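Local coordinates for protection of telomeres protein 1 (PDB 1QZG) that binds single-stranded telomeric DNA of consensus GGTTAC, protecting the 3' overhang of chromosome ends and regulating telomerase and telomere length, at residues C[29-34]-C[75-80]. Sequence-based numbering, arbitrary orientation.
Sequences FQSIRS and DPTCDT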
loop_
_atom_site.group_PDB
_atom_site.type_symbol
_atom_site.label_atom_id
_atom_site.label_comp_id
_atom_site.label_asym_id
_atom_site.label_seq_id
_atom_site.Cartn_x
_atom_site.Cartn_y
_atom_site.Cartn_z
ATOM N N PHE C 29 -11.185 0.418 3.941
ATOM C CA PHE C 29 -9.769 0.611 4.209
ATOM C C PHE C 29 -9.526 1.319 5.521
ATOM O O PHE C 29 -10.416 1.937 6.099
ATOM C CB PHE C 29 -9.121 1.460 3.112
ATOM C CG PHE C 29 -9.199 0.855 1.755
ATOM C CD1 PHE C 29 -10.373 0.930 1.014
ATOM C CD2 PHE C 29 -8.102 0.195 1.215
ATOM C CE1 PHE C 29 -10.454 0.352 -0.247
ATOM C CE2 PHE C 29 -8.169 -0.391 -0.043
ATOM C CZ PHE C 29 -9.349 -0.312 -0.779
ATOM N N GLN C 30 -8.290 1.228 5.985
ATOM C CA GLN C 30 -7.905 1.926 7.189
ATOM C C GLN C 30 -6.791 2.890 6.803
ATOM O O GLN C 30 -5.840 2.504 6.129
ATOM C CB GLN C 30 -7.398 0.953 8.278
ATOM C CG GLN C 30 -7.534 1.372 9.710
ATOM C CD GLN C 30 -6.944 0.311 10.629
ATOM O OE1 GLN C 30 -6.833 -0.879 10.258
ATOM N NE2 GLN C 30 -6.505 0.710 11.809
ATOM N N SER C 31 -6.914 4.146 7.233
ATOM C CA SER C 31 -5.907 5.154 6.912
ATOM C C SER C 31 -4.581 4.685 7.488
ATOM O O SER C 31 -4.564 3.920 8.440
ATOM C CB SER C 31 -6.285 6.521 7.504
ATOM O OG SER C 31 -6.240 6.456 8.910
ATOM N N ILE C 32 -3.473 5.141 6.919
ATOM C CA ILE C 32 -2.176 4.716 7.416
ATOM C C ILE C 32 -1.948 5.128 8.864
ATOM O O ILE C 32 -1.457 4.336 9.671
ATOM C CB ILE C 32 -1.023 5.258 6.540
ATOM C CG1 ILE C 32 -1.142 4.701 5.115
ATOM C CG2 ILE C 32 0.311 4.893 7.166
ATOM C CD1 ILE C 32 -1.175 3.170 5.026
ATOM N N ARG C 33 -2.304 6.363 9.202
ATOM C CA ARG C 33 -2.105 6.834 10.566
ATOM C C ARG C 33 -2.812 5.959 11.599
ATOM O O ARG C 33 -2.215 5.581 12.601
ATOM C CB ARG C 33 -2.575 8.285 10.706
ATOM C CG ARG C 33 -2.304 8.897 12.067
ATOM C CD ARG C 33 -0.810 8.911 12.352
ATOM N NE ARG C 33 -0.519 9.144 13.764
ATOM C CZ ARG C 33 -0.522 8.201 14.704
ATOM N NH1 ARG C 33 -0.796 6.940 14.389
ATOM N NH2 ARG C 33 -0.268 8.526 15.966
ATOM N N SER C 34 -4.076 5.626 11.363
ATOM C CA SER C 34 -4.796 4.783 12.312
ATOM C C SER C 34 -4.177 3.391 12.347
ATOM O O SER C 34 -4.119 2.753 13.395
ATOM C CB SER C 34 -6.282 4.689 11.947
ATOM O OG SER C 34 -6.470 4.089 10.680
ATOM N N ASP C 75 0.177 7.906 3.375
ATOM C CA ASP C 75 -1.036 8.556 2.899
ATOM C C ASP C 75 -1.073 9.900 3.621
ATOM O O ASP C 75 -0.328 10.097 4.600
ATOM C CB ASP C 75 -2.279 7.666 3.113
ATOM C CG ASP C 75 -2.853 7.694 4.507
ATOM O OD1 ASP C 75 -2.377 8.500 5.323
ATOM O OD2 ASP C 75 -3.771 6.894 4.783
ATOM N N PRO C 76 -1.916 10.831 3.163
ATOM C CA PRO C 76 -2.014 12.159 3.778
ATOM C C PRO C 76 -2.237 12.250 5.286
ATOM O O PRO C 76 -2.204 13.347 5.833
ATOM C CB PRO C 76 -3.143 12.820 2.988
ATOM C CG PRO C 76 -3.058 12.150 1.643
ATOM C CD PRO C 76 -2.858 10.705 2.039
ATOM N N THR C 77 -2.463 11.130 5.970
ATOM C CA THR C 77 -2.667 11.217 7.409
ATOM C C THR C 77 -1.369 11.143 8.198
ATOM O O THR C 77 -1.332 11.422 9.396
ATOM C CB THR C 77 -3.636 10.153 7.930
ATOM O OG1 THR C 77 -3.114 8.861 7.626
ATOM C CG2 THR C 77 -5.000 10.318 7.287
ATOM N N CYS C 78 -0.305 10.761 7.525
ATOM C CA CYS C 78 1.014 10.758 8.160
ATOM C C CYS C 78 1.664 12.069 7.762
ATOM O O CYS C 78 1.040 12.877 7.073
ATOM C CB CYS C 78 1.900 9.584 7.692
ATOM S SG CYS C 78 0.962 8.090 7.226
ATOM N N ASP C 79 2.900 12.300 8.180
ATOM C CA ASP C 79 3.572 13.528 7.797
ATOM C C ASP C 79 4.689 13.206 6.799
ATOM O O ASP C 79 5.204 12.091 6.784
ATOM C CB ASP C 79 4.145 14.250 9.026
ATOM C CG ASP C 79 4.439 13.312 10.179
ATOM O OD1 ASP C 79 3.505 12.639 10.663
ATOM O OD2 ASP C 79 5.618 13.254 10.606
ATOM N N THR C 80 5.068 14.184 5.974
ATOM C CA THR C 80 6.122 13.983 4.972
ATOM C C THR C 80 7.368 13.447 5.646
ATOM O O THR C 80 8.292 12.971 4.995
ATOM C CB THR C 80 6.458 15.275 4.231
#
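Ile32 and Arg33, the first two residues of the short helix 32-35, offer their backbone N-H groups to the side chains of Asp75 and Thr77 in a largely buried contact of the N-terminal OB-fold DNA-binding domain of Pot1. The acceptors lie in the loop that leaves strand 67-74; the contact as a whole comes no nearer than about 13 Å to the bound DNA, nearest atoms. Ile32 N gives Asp75 OD2 a nearly straight bond of 2.8 Å (N-H...O 176°), meeting the carboxylate from above its plane. The other oxygen serves its own loop: Asp75 OD1 takes the backbone N of Thr77 at 2.7 Å, an Asx turn. Thr77 OG1 also lies against Asp75 OD1, at a separation so short that its exact length is doubtful; the hydroxyl probably donates there. Thr77 OG1 in turn accepts from Arg33 N at 3.1 Å in a more bent bond. With chi1 at 60°, Thr77 OG1 sits between its own backbone N and carbonyl carbon, turned to Arg33, where it also touches Arg33 CB at 3.2 Å. Beside this polar seam, Ile32 CG1 packs alongside the carboxylate, 3.4 Å from Asp75 OD2, while Ile32 CG2 presses on Cys78 SG at 3.3 Å. Leu17 of helix 10-18 touches both Asp75 and Thr77. An alanine in place of Asp75 would probably leave Ile32 N without its acceptor and the Thr77 hydroxyl free to turn away from Arg33. Asp75 OD2 and Thr77 OG1 together join the helix start to the type I beta turn Asp75-Cys78, and the carboxylate's negative charge probably suits the positive N-terminal end of the helix dipole.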